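Uncharacterized protein (Burkholderia cenocepacia, PDB 6ANS) is of unknown function but carries DUF1214 domain sequence and, in the crystal, holds a sodium ion and a phosphate ion. Local coordinates at residues 103-107 with 363-367; 305-309 with 352-356; 255-261 with 278-284; 96-100 with 317-321. One frame throughout, in Å; residues are numbered along the deposited sequence.

Interaction 1: 103-107 with 363-367; sequences GADNP and ICWRW. With NA (sodium ion), chain F; PO4 (phosphate ion), chain E.
The guanidinium of Arg-366 lies between Asn-106 and Cys-364. CB of Asn-106 sits over one face, 3.4 Å from Arg-366 NH2. SG of Cys-364 covers the opposite face, close to the centre of the group. The Asn-106 amide is stacked on the guanidinium, with the two planes 13° apart. Its CG is anti to the backbone N (chi1 -170°), and this brings the amide over the guanidinium face. The oxygen OD1 of Asn-106 is bonded to the backbone N of Asp-108.

The edge of the guanidinium faces a phosphate ion, probably from the crystallisation liquor. Arg-366 NE donates to phosphate O1 at 2.7 Å, and Arg-366 NH2 donates to phosphate O2 at 2.9 Å with an angle of 166°. Ala-104 O also lies at this edge, 2.9 Å from Arg-366 NH2, but the angle is too poor for a hydrogen bond. That carbonyl binds the sodium ion at 2.4 Å, as do Gly-103 O and phosphate O2. Arg-366 NH1 is held by Gln-307 and Asn-305. CB of Ala-104 packs on CB of Cys-364 at 4.1 Å.

The loop thus supplies carbonyl oxygens for a cation, and the strand supplies an arginine for an anion. Phosphate O2 is shared between the two. Tyr-111, Arg-194 and Tyr-278 also bond the phosphate, which is consistent with a pocket suited to an anion.

Interaction 2: 305-309 with 352-356; sequences NVQLN and WLDTA
Val-306 meets Leu-353 through their methyl groups, with Val-306 CG2 4.1 Å from Leu-353 CD1. The valine places CG2 anti to its own nitrogen, and the two side chains approach at a slant. The other leucine methyl, Leu-353 CD2, lies 4.0 Å from the carbonyl oxygen Val-306 O.

Gln-307 points away from strand 351-354. Its NE2 donates to Asn-309 OD1 at 2.7 Å, and the bond is nearly straight at 173°. The acceptor lies close to the amide plane of the glutamine. NE2 also bonds Asp-105 O. These two bonds to NE2 fix the rotation of the amide.

Leu-308 returns to the contact. Its CB lies 4.3 Å from Leu-353 CB. Its CG is anti to the backbone N (chi1 -155°), and its methyl CD2 reaches the end of the second strand. There it comes within 3.5 Å of Asp-354 O and 4.1 Å of Thr-355 CG2. The chain turns at this point: Ala-356 N donates to Asp-354 OD1 at 2.7 Å, which makes an Asx turn.

The two strands belong to different sheets, and their segments run 21° from parallel with axes 7.5 Å apart. The contact is apolar packing between those sheets. Val-340 and Val-342 of strand 338-343 touch Leu-353, and Val-342 also touches Leu-308. Ile-363 of strand 360-368 touches Val-306 and Leu-308, and Val-325 of strand 324-326 touches Leu-353.

Interaction 3: 255-261 with 278-284; sequences HVNALPP and YYHSCWS. With EDO (1,2-ethanediol), chain H; PO4 (phosphate ion), chain E.
Ser-281 and Asn-257 carry the polar part of this contact, in which a loop with a type II beta turn (His-255 to Ala-258) lies along strand 276-284. The hydroxyl of Ser-281 is anti to its backbone N (chi1 -159°) and reaches the loop. There OG donates to Ala-258 O at 2.6 Å and accepts from His-255 ND1 at 2.9 Å. The serine oxygen lies in the plane of the His-255 ring, although the bond is bent to 137°. Pro-260 CG covers one face of the same ring, over its centre.

Within the turn, the amide of Asn-257 meets the backbone of Ser-284. OD1 of Asn-257 accepts from Ser-284 N at 2.8 Å, and ND2 of Asn-257 donates to Ser-284 O at 2.9 Å. Ser-284 O lies in the amide plane. These two bonds fix the rotation of the amide. A third bond, from Asn-257 N to Cys-282 O, is nearly straight at 168°.

Much of the apolar part is built on Tyr-279. Leu-259 crosses it at about a right angle, and Leu-259 CG is 3.9 Å from Tyr-279 CB. Pro-261 meets it at a slant, with CG 3.9 Å from Tyr-279 CE1. The tyrosine hydroxyl bonds His-375. Val-256 CB packs on Cys-282 SG at 3.8 Å.

His-280 NE2 donates to O2 of an ethanediol, probably from the crystallisation liquor, which also lies over one face of the Tyr-278 ring. Nearer the loop, water 1 donates to Pro-260 O and accepts from His-280 N at 3.0 Å.

Interaction 4: 96-100 with 317-321; sequences SHETA and DYRHF
A type I beta turn from His-97 to Ala-100 packs against the loop between strands 303-309 and 324-326, with Glu-98 set against Tyr-318 and Arg-319. CB of Glu-98 lies 3.7 Å from Arg-319 CD. CG of Glu-98 lies 3.9 Å from Tyr-318 CE1, and these two side chains cross at about a right angle. Thr-99 adds its methyl: CG2 is 3.6 Å from Arg-319 NH1.

The arginine is positioned by its own loop. Asp-317 OD1 accepts from Arg-319 N, forming an Asx turn. Arg-319 also grips the carboxylate side-on. NE bonds OD1 through the syn lone pair, and NH2 makes a salt bridge to Asp-317 OD2 at 2.9 Å. His-320 ND1 reaches the same OD2 from the opposite face of the carboxylate. The chain of Arg-319 bends at chi3 (-53°), which brings the guanidinium back to the aspartate. The bonds probably favour a charged Asp-317.

Two waters join the segments. Water 3 donates to Glu-98 O and to Asp-317 OD1, both at 2.8 Å. Water 2 lies 2.7 Å from Tyr-318 OH and bonds His-97 O weakly. Beyond the loop, the His-320 ring meets Trp-89 of the second subunit edge-to-face.

From the N terminus, 96-100 and 103-107 come first, in the loop between helix 60-83 and strand 109-115. Interaction 4 joins this loop to the one between strands 303-309 and 324-326, closing at 317-321. Interaction 1 joins it to strand 360-368, closing at 363-367, and the two cross. Interaction 3 closes the short loop from 255-261 to 278-284, nested inside both. Interaction 2 follows it in series, nested inside interaction 1 and crossing interaction 4. Strands 276-284, 360-368 and 303-309 share one sheet and join interactions 3, 1 and 2. Interaction 2 ties that sheet to the one with strand 351-354. Interactions 1 and 3 share the phosphate; Phe-321 links interaction 4 to interaction 2.

Interaction 1: 103-107 with 363-367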
# COMPACT_ATOMS: atom_id res chain seq x y z
N GLY A 103 12.19 -2.56 -11.60
CA GLY A 103 12.98 -2.07 -12.72
C GLY A 103 14.05 -1.06 -12.37
O GLY A 103 14.21 -0.06 -13.06
N ALA A 104 14.84 -1.35 -11.33
CA ALA A 104 15.82 -0.40 -10.79
C ALA A 104 15.12 0.87 -10.32
O ALA A 104 15.32 1.97 -10.85
CB ALA A 104 16.92 -0.09 -11.82
N ASP A 105 14.25 0.68 -9.34
CA ASP A 105 13.56 1.79 -8.67
C ASP A 105 14.58 2.76 -8.11
O ASP A 105 15.55 2.35 -7.48
CB ASP A 105 12.67 1.26 -7.55
CG ASP A 105 13.45 0.43 -6.52
OD1 ASP A 105 14.00 -0.62 -6.92
OD2 ASP A 105 13.54 0.83 -5.33
N ASN A 106 14.37 4.05 -8.39
CA ASN A 106 15.28 5.08 -7.90
C ASN A 106 14.99 5.37 -6.43
O ASN A 106 13.94 5.94 -6.11
CB ASN A 106 15.13 6.36 -8.72
CG ASN A 106 16.22 7.38 -8.40
OD1 ASN A 106 16.88 7.30 -7.36
ND2 ASN A 106 16.42 8.33 -9.32
N PRO A 107 15.90 5.03 -5.51
CA PRO A 107 15.62 5.27 -4.08
C PRO A 107 15.44 6.75 -3.77
O PRO A 107 14.74 7.09 -2.81
CB PRO A 107 16.84 4.68 -3.37
CG PRO A 107 17.47 3.75 -4.36
CD PRO A 107 17.22 4.40 -5.71
N ILE A 363 22.99 -3.26 -10.85
CA ILE A 363 23.47 -1.94 -10.49
C ILE A 363 23.04 -0.97 -11.59
O ILE A 363 23.04 -1.33 -12.77
CB ILE A 363 25.00 -1.95 -10.26
CG1 ILE A 363 25.52 -0.58 -9.84
CG2 ILE A 363 25.73 -2.39 -11.52
CD1 ILE A 363 26.95 -0.64 -9.36
N CYS A 364 22.67 0.25 -11.19
CA CYS A 364 22.21 1.29 -12.11
C CYS A 364 22.84 2.64 -11.78
O CYS A 364 22.82 3.07 -10.62
CB CYS A 364 20.68 1.42 -12.06
SG CYS A 364 19.98 2.78 -13.05
N TRP A 365 23.37 3.30 -12.80
CA TRP A 365 23.91 4.64 -12.71
C TRP A 365 23.07 5.56 -13.58
O TRP A 365 22.65 5.17 -14.68
CB TRP A 365 25.38 4.65 -13.15
CG TRP A 365 26.12 5.95 -12.91
CD1 TRP A 365 25.87 7.18 -13.48
CD2 TRP A 365 27.26 6.15 -12.05
NE1 TRP A 365 26.77 8.11 -13.02
CE2 TRP A 365 27.63 7.51 -12.14
CE3 TRP A 365 28.00 5.30 -11.22
CZ2 TRP A 365 28.70 8.04 -11.42
CZ3 TRP A 365 29.07 5.83 -10.51
CH2 TRP A 365 29.41 7.19 -10.62
N ARG A 366 22.81 6.77 -13.09
CA ARG A 366 22.02 7.77 -13.82
C ARG A 366 22.77 9.08 -13.92
O ARG A 366 23.24 9.60 -12.91
CB ARG A 366 20.68 8.05 -13.15
CG ARG A 366 19.68 6.91 -13.16
CD ARG A 366 18.44 7.36 -12.40
NE ARG A 366 17.54 6.26 -12.11
CZ ARG A 366 17.72 5.38 -11.13
NH1 ARG A 366 18.79 5.47 -10.34
NH2 ARG A 366 16.85 4.39 -10.95
N TRP A 367 22.86 9.62 -15.14
CA TRP A 367 23.04 11.06 -15.34
C TRP A 367 21.68 11.66 -15.69
O TRP A 367 20.99 11.14 -16.57
CB TRP A 367 24.03 11.39 -16.46
CG TRP A 367 25.41 10.80 -16.36
CD1 TRP A 367 26.00 9.96 -17.25
CD2 TRP A 367 26.38 11.03 -15.33
NE1 TRP A 367 27.28 9.65 -16.84
CE2 TRP A 367 27.53 10.30 -15.66
CE3 TRP A 367 26.38 11.79 -14.16
CZ2 TRP A 367 28.67 10.29 -14.86
CZ3 TRP A 367 27.52 11.78 -13.36
CH2 TRP A 367 28.65 11.03 -13.71
NA NA F . 14.01 2.29 -12.87
P PO4 E . 13.99 5.88 -13.23
O1 PO4 E . 15.14 6.86 -13.24
O2 PO4 E . 14.49 4.62 -12.60
O3 PO4 E . 12.81 6.43 -12.46
O4 PO4 E . 13.59 5.66 -14.66

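Interaction 2: 305-309 with 352-356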
# COMPACT_ATOMS: atom_id res chain seq x y z
N ASN A 305 23.00 9.65 -9.75
CA ASN A 305 23.15 8.73 -8.63
C ASN A 305 23.58 7.38 -9.17
O ASN A 305 23.66 7.16 -10.38
CB ASN A 305 21.87 8.64 -7.78
CG ASN A 305 20.69 7.91 -8.47
OD1 ASN A 305 20.72 7.55 -9.66
ND2 ASN A 305 19.62 7.74 -7.71
N VAL A 306 23.87 6.48 -8.24
CA VAL A 306 24.15 5.08 -8.54
C VAL A 306 23.57 4.25 -7.40
O VAL A 306 23.67 4.63 -6.23
CB VAL A 306 25.66 4.83 -8.74
CG1 VAL A 306 26.45 5.26 -7.50
CG2 VAL A 306 25.91 3.36 -9.09
N GLN A 307 22.93 3.14 -7.74
CA GLN A 307 22.24 2.34 -6.75
C GLN A 307 22.60 0.87 -6.91
O GLN A 307 22.86 0.40 -8.02
CB GLN A 307 20.73 2.49 -6.87
CG GLN A 307 20.17 1.96 -8.20
CD GLN A 307 18.67 2.18 -8.32
OE1 GLN A 307 18.22 3.28 -8.63
NE2 GLN A 307 17.89 1.12 -8.07
N LEU A 308 22.57 0.14 -5.80
CA LEU A 308 22.84 -1.29 -5.80
C LEU A 308 21.51 -2.03 -5.65
O LEU A 308 20.67 -1.64 -4.83
CB LEU A 308 23.81 -1.65 -4.68
CG LEU A 308 24.61 -2.94 -4.94
CD1 LEU A 308 25.54 -2.74 -6.14
CD2 LEU A 308 25.40 -3.37 -3.70
N ASN A 309 21.30 -3.06 -6.48
CA ASN A 309 20.06 -3.82 -6.54
C ASN A 309 20.32 -5.30 -6.35
O ASN A 309 21.44 -5.78 -6.53
CB ASN A 309 19.33 -3.67 -7.90
CG ASN A 309 19.23 -2.22 -8.37
OD1 ASN A 309 19.07 -1.30 -7.57
ND2 ASN A 309 19.27 -2.03 -9.69
N TRP A 352 30.34 4.62 -0.73
CA TRP A 352 30.18 3.20 -0.48
C TRP A 352 28.78 2.72 -0.84
O TRP A 352 27.78 3.36 -0.51
CB TRP A 352 30.47 2.91 1.00
CG TRP A 352 30.28 1.50 1.43
CD1 TRP A 352 30.71 0.38 0.79
CD2 TRP A 352 29.58 1.05 2.60
NE1 TRP A 352 30.35 -0.74 1.50
CE2 TRP A 352 29.65 -0.35 2.61
CE3 TRP A 352 28.92 1.71 3.65
CZ2 TRP A 352 29.08 -1.12 3.63
CZ3 TRP A 352 28.36 0.95 4.65
CH2 TRP A 352 28.43 -0.45 4.63
N LEU A 353 28.71 1.57 -1.52
CA LEU A 353 27.47 0.82 -1.70
C LEU A 353 27.60 -0.51 -0.97
O LEU A 353 28.49 -1.32 -1.29
CB LEU A 353 27.17 0.61 -3.19
CG LEU A 353 27.04 1.88 -4.03
CD1 LEU A 353 26.76 1.54 -5.49
CD2 LEU A 353 25.97 2.84 -3.48
N ASP A 354 26.72 -0.75 0.01
CA ASP A 354 26.76 -1.93 0.87
C ASP A 354 26.14 -3.12 0.14
O ASP A 354 24.98 -3.05 -0.29
CB ASP A 354 26.01 -1.64 2.16
CG ASP A 354 26.09 -2.77 3.18
OD1 ASP A 354 26.52 -3.90 2.84
OD2 ASP A 354 25.69 -2.53 4.34
N THR A 355 26.89 -4.23 0.01
CA THR A 355 26.33 -5.40 -0.67
C THR A 355 25.24 -6.09 0.15
O THR A 355 24.48 -6.89 -0.41
CB THR A 355 27.42 -6.41 -1.04
OG1 THR A 355 28.19 -6.77 0.11
CG2 THR A 355 28.34 -5.84 -2.15
N ALA A 356 25.15 -5.81 1.45
CA ALA A 356 23.98 -6.17 2.25
C ALA A 356 23.65 -7.66 2.15
O ALA A 356 22.50 -8.07 1.96
CB ALA A 356 22.77 -5.32 1.83

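Interaction 3: 255-261 with 278-284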
# COMPACT_ATOMS: atom_id res chain seq x y z
N HIS A 255 28.82 -8.75 -19.46
CA HIS A 255 29.61 -7.65 -18.91
C HIS A 255 29.40 -7.53 -17.40
O HIS A 255 29.22 -6.42 -16.87
CB HIS A 255 29.31 -6.32 -19.65
CG HIS A 255 27.86 -5.94 -19.71
ND1 HIS A 255 27.19 -5.36 -18.65
CD2 HIS A 255 26.97 -6.02 -20.72
CE1 HIS A 255 25.94 -5.11 -19.00
NE2 HIS A 255 25.78 -5.50 -20.26
N VAL A 256 29.46 -8.66 -16.70
CA VAL A 256 29.34 -8.68 -15.25
C VAL A 256 30.45 -7.84 -14.62
O VAL A 256 31.61 -7.89 -15.06
CB VAL A 256 29.39 -10.13 -14.73
CG1 VAL A 256 30.70 -10.81 -15.14
CG2 VAL A 256 29.22 -10.19 -13.22
N ASN A 257 30.10 -7.06 -13.60
CA ASN A 257 31.02 -6.20 -12.85
C ASN A 257 31.61 -5.06 -13.68
O ASN A 257 32.51 -4.37 -13.20
CB ASN A 257 32.17 -7.00 -12.21
CG ASN A 257 31.71 -7.87 -11.05
OD1 ASN A 257 30.74 -7.53 -10.36
ND2 ASN A 257 32.40 -8.97 -10.82
N ALA A 258 31.15 -4.84 -14.91
CA ALA A 258 31.38 -3.59 -15.62
C ALA A 258 30.08 -2.81 -15.62
O ALA A 258 29.04 -3.32 -15.22
CB ALA A 258 31.89 -3.84 -17.05
N LEU A 259 30.11 -1.57 -16.08
CA LEU A 259 28.92 -0.71 -16.06
C LEU A 259 28.79 0.04 -17.38
O LEU A 259 28.89 1.27 -17.42
CB LEU A 259 28.99 0.26 -14.88
CG LEU A 259 27.72 0.97 -14.46
CD1 LEU A 259 26.59 -0.02 -14.38
CD2 LEU A 259 27.95 1.65 -13.10
N PRO A 260 28.55 -0.68 -18.48
CA PRO A 260 28.46 -0.03 -19.78
C PRO A 260 27.19 0.80 -19.91
O PRO A 260 26.21 0.56 -19.18
CB PRO A 260 28.46 -1.21 -20.77
CG PRO A 260 27.81 -2.30 -20.01
CD PRO A 260 28.26 -2.12 -18.57
N PRO A 261 27.19 1.78 -20.82
CA PRO A 261 25.95 2.52 -21.10
C PRO A 261 24.86 1.57 -21.59
O PRO A 261 25.12 0.64 -22.36
CB PRO A 261 26.37 3.50 -22.21
CG PRO A 261 27.87 3.54 -22.19
CD PRO A 261 28.31 2.20 -21.67
N TYR A 278 20.99 6.25 -18.74
CA TYR A 278 21.07 5.10 -17.86
C TYR A 278 22.28 4.22 -18.16
O TYR A 278 22.69 4.06 -19.32
CB TYR A 278 19.81 4.24 -17.98
CG TYR A 278 18.50 4.91 -17.61
CD1 TYR A 278 17.96 4.76 -16.33
CD2 TYR A 278 17.78 5.63 -18.55
CE1 TYR A 278 16.75 5.36 -15.99
CE2 TYR A 278 16.56 6.24 -18.22
CZ TYR A 278 16.05 6.09 -16.93
OH TYR A 278 14.84 6.65 -16.58
N TYR A 279 22.83 3.63 -17.09
CA TYR A 279 23.75 2.49 -17.16
C TYR A 279 23.18 1.38 -16.29
O TYR A 279 22.85 1.62 -15.12
CB TYR A 279 25.15 2.84 -16.66
CG TYR A 279 25.77 4.08 -17.28
CD1 TYR A 279 26.86 3.98 -18.14
CD2 TYR A 279 25.29 5.35 -16.99
CE1 TYR A 279 27.45 5.12 -18.70
CE2 TYR A 279 25.85 6.49 -17.56
CZ TYR A 279 26.94 6.36 -18.41
OH TYR A 279 27.51 7.49 -18.95
N HIS A 280 23.06 0.18 -16.85
CA HIS A 280 22.58 -0.99 -16.13
C HIS A 280 23.59 -2.12 -16.27
O HIS A 280 24.09 -2.38 -17.37
CB HIS A 280 21.22 -1.50 -16.67
CG HIS A 280 20.06 -0.57 -16.44
ND1 HIS A 280 19.53 -0.33 -15.19
CD2 HIS A 280 19.30 0.14 -17.31
CE1 HIS A 280 18.51 0.51 -15.29
NE2 HIS A 280 18.35 0.80 -16.57
N SER A 281 23.84 -2.84 -15.18
CA SER A 281 24.66 -4.04 -15.28
C SER A 281 24.33 -4.98 -14.14
O SER A 281 23.53 -4.66 -13.25
CB SER A 281 26.15 -3.69 -15.28
OG SER A 281 26.91 -4.75 -15.85
N CYS A 282 24.97 -6.14 -14.15
CA CYS A 282 24.95 -7.06 -13.03
C CYS A 282 26.34 -7.09 -12.40
O CYS A 282 27.34 -6.74 -13.03
CB CYS A 282 24.50 -8.47 -13.45
SG CYS A 282 25.66 -9.37 -14.50
N TRP A 283 26.38 -7.50 -11.13
CA TRP A 283 27.63 -7.56 -10.39
C TRP A 283 27.67 -8.85 -9.59
O TRP A 283 26.64 -9.44 -9.26
CB TRP A 283 27.79 -6.35 -9.45
CG TRP A 283 26.68 -6.23 -8.44
CD1 TRP A 283 25.51 -5.55 -8.59
CD2 TRP A 283 26.63 -6.84 -7.15
NE1 TRP A 283 24.74 -5.69 -7.46
CE2 TRP A 283 25.41 -6.47 -6.56
CE3 TRP A 283 27.51 -7.65 -6.43
CZ2 TRP A 283 25.04 -6.88 -5.27
CZ3 TRP A 283 27.14 -8.06 -5.15
CH2 TRP A 283 25.91 -7.68 -4.59
N SER A 284 28.89 -9.29 -9.28
CA SER A 284 29.12 -10.53 -8.56
C SER A 284 30.41 -10.39 -7.76
O SER A 284 31.48 -10.21 -8.35
CB SER A 284 29.22 -11.71 -9.54
OG SER A 284 29.52 -12.91 -8.86
C1 EDO H . 13.84 1.86 -16.19
O1 EDO H . 13.78 2.91 -15.19
C2 EDO H . 14.76 2.24 -17.35
O2 EDO H . 16.15 2.09 -17.02
P PO4 E . 13.99 5.88 -13.23
O1 PO4 E . 15.14 6.86 -13.24
O2 PO4 E . 14.49 4.62 -12.60
O3 PO4 E . 12.81 6.43 -12.46
O4 PO4 E . 13.59 5.66 -14.66
O HOH W 1 23.97 -0.84 -19.50

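Interaction 4: 96-100 with 317-321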
# COMPACT_ATOMS: atom_id res chain seq x y z
N SER A 96 6.35 2.34 -6.94
CA SER A 96 7.58 1.81 -6.35
C SER A 96 7.91 2.64 -5.13
O SER A 96 7.77 3.87 -5.17
CB SER A 96 8.77 1.83 -7.32
OG SER A 96 8.79 0.67 -8.15
N HIS A 97 8.29 1.97 -4.05
CA HIS A 97 8.56 2.64 -2.78
C HIS A 97 9.40 1.70 -1.92
O HIS A 97 10.02 0.75 -2.42
CB HIS A 97 7.23 3.04 -2.11
CG HIS A 97 6.26 1.90 -2.01
ND1 HIS A 97 6.32 0.95 -1.01
CD2 HIS A 97 5.23 1.53 -2.82
CE1 HIS A 97 5.35 0.06 -1.19
NE2 HIS A 97 4.67 0.40 -2.28
N GLU A 98 9.37 1.92 -0.61
CA GLU A 98 10.27 1.19 0.28
C GLU A 98 10.01 -0.31 0.28
O GLU A 98 10.94 -1.08 0.49
CB GLU A 98 10.18 1.74 1.70
CG GLU A 98 10.68 3.15 1.86
CD GLU A 98 9.61 4.19 1.54
OE1 GLU A 98 8.48 3.79 1.16
OE2 GLU A 98 9.91 5.39 1.69
N THR A 99 8.76 -0.74 0.04
CA THR A 99 8.45 -2.17 0.16
C THR A 99 7.85 -2.78 -1.11
O THR A 99 7.31 -3.89 -1.05
CB THR A 99 7.52 -2.45 1.34
OG1 THR A 99 6.23 -1.88 1.08
CG2 THR A 99 8.08 -1.90 2.68
N ALA A 100 7.95 -2.11 -2.25
CA ALA A 100 7.53 -2.69 -3.53
C ALA A 100 8.31 -2.00 -4.62
O ALA A 100 8.29 -0.77 -4.69
CB ALA A 100 6.02 -2.53 -3.77
N ASP A 317 17.72 -2.56 0.45
CA ASP A 317 16.78 -1.91 1.36
C ASP A 317 17.42 -0.64 1.92
O ASP A 317 18.05 -0.65 2.98
CB ASP A 317 16.35 -2.86 2.47
CG ASP A 317 15.28 -2.23 3.39
OD1 ASP A 317 14.89 -1.06 3.15
OD2 ASP A 317 14.82 -2.91 4.33
N TYR A 318 17.18 0.48 1.24
CA TYR A 318 17.81 1.74 1.64
C TYR A 318 17.26 2.31 2.95
O TYR A 318 17.79 3.33 3.42
CB TYR A 318 17.68 2.77 0.54
CG TYR A 318 16.28 2.94 -0.02
CD1 TYR A 318 15.38 3.82 0.57
CD2 TYR A 318 15.86 2.19 -1.12
CE1 TYR A 318 14.09 3.97 0.06
CE2 TYR A 318 14.58 2.32 -1.63
CZ TYR A 318 13.70 3.21 -1.05
OH TYR A 318 12.43 3.34 -1.57
N ARG A 319 16.22 1.71 3.54
CA ARG A 319 15.84 2.10 4.90
C ARG A 319 16.92 1.70 5.89
O ARG A 319 17.07 2.34 6.94
CB ARG A 319 14.51 1.45 5.32
CG ARG A 319 13.30 1.90 4.53
CD ARG A 319 12.09 0.99 4.81
NE ARG A 319 12.39 -0.44 4.61
CZ ARG A 319 11.53 -1.43 4.87
NH1 ARG A 319 10.32 -1.18 5.35
NH2 ARG A 319 11.90 -2.70 4.69
N HIS A 320 17.68 0.65 5.59
CA HIS A 320 18.62 0.11 6.56
C HIS A 320 20.04 -0.07 6.06
O HIS A 320 20.91 -0.39 6.88
CB HIS A 320 18.13 -1.25 7.08
CG HIS A 320 16.80 -1.18 7.75
ND1 HIS A 320 15.63 -1.57 7.14
CD2 HIS A 320 16.46 -0.73 8.98
CE1 HIS A 320 14.62 -1.39 7.97
NE2 HIS A 320 15.10 -0.88 9.09
N PHE A 321 20.29 0.07 4.77
CA PHE A 321 21.63 -0.11 4.22
C PHE A 321 21.93 1.08 3.32
O PHE A 321 21.02 1.64 2.70
CB PHE A 321 21.76 -1.43 3.43
CG PHE A 321 21.42 -2.66 4.23
CD1 PHE A 321 22.34 -3.21 5.11
CD2 PHE A 321 20.19 -3.29 4.08
CE1 PHE A 321 22.03 -4.36 5.85
CE2 PHE A 321 19.87 -4.44 4.80
CZ PHE A 321 20.79 -4.97 5.69
O HOH W 2 11.72 2.35 -3.93
O HOH W 3 13.56 -0.16 0.82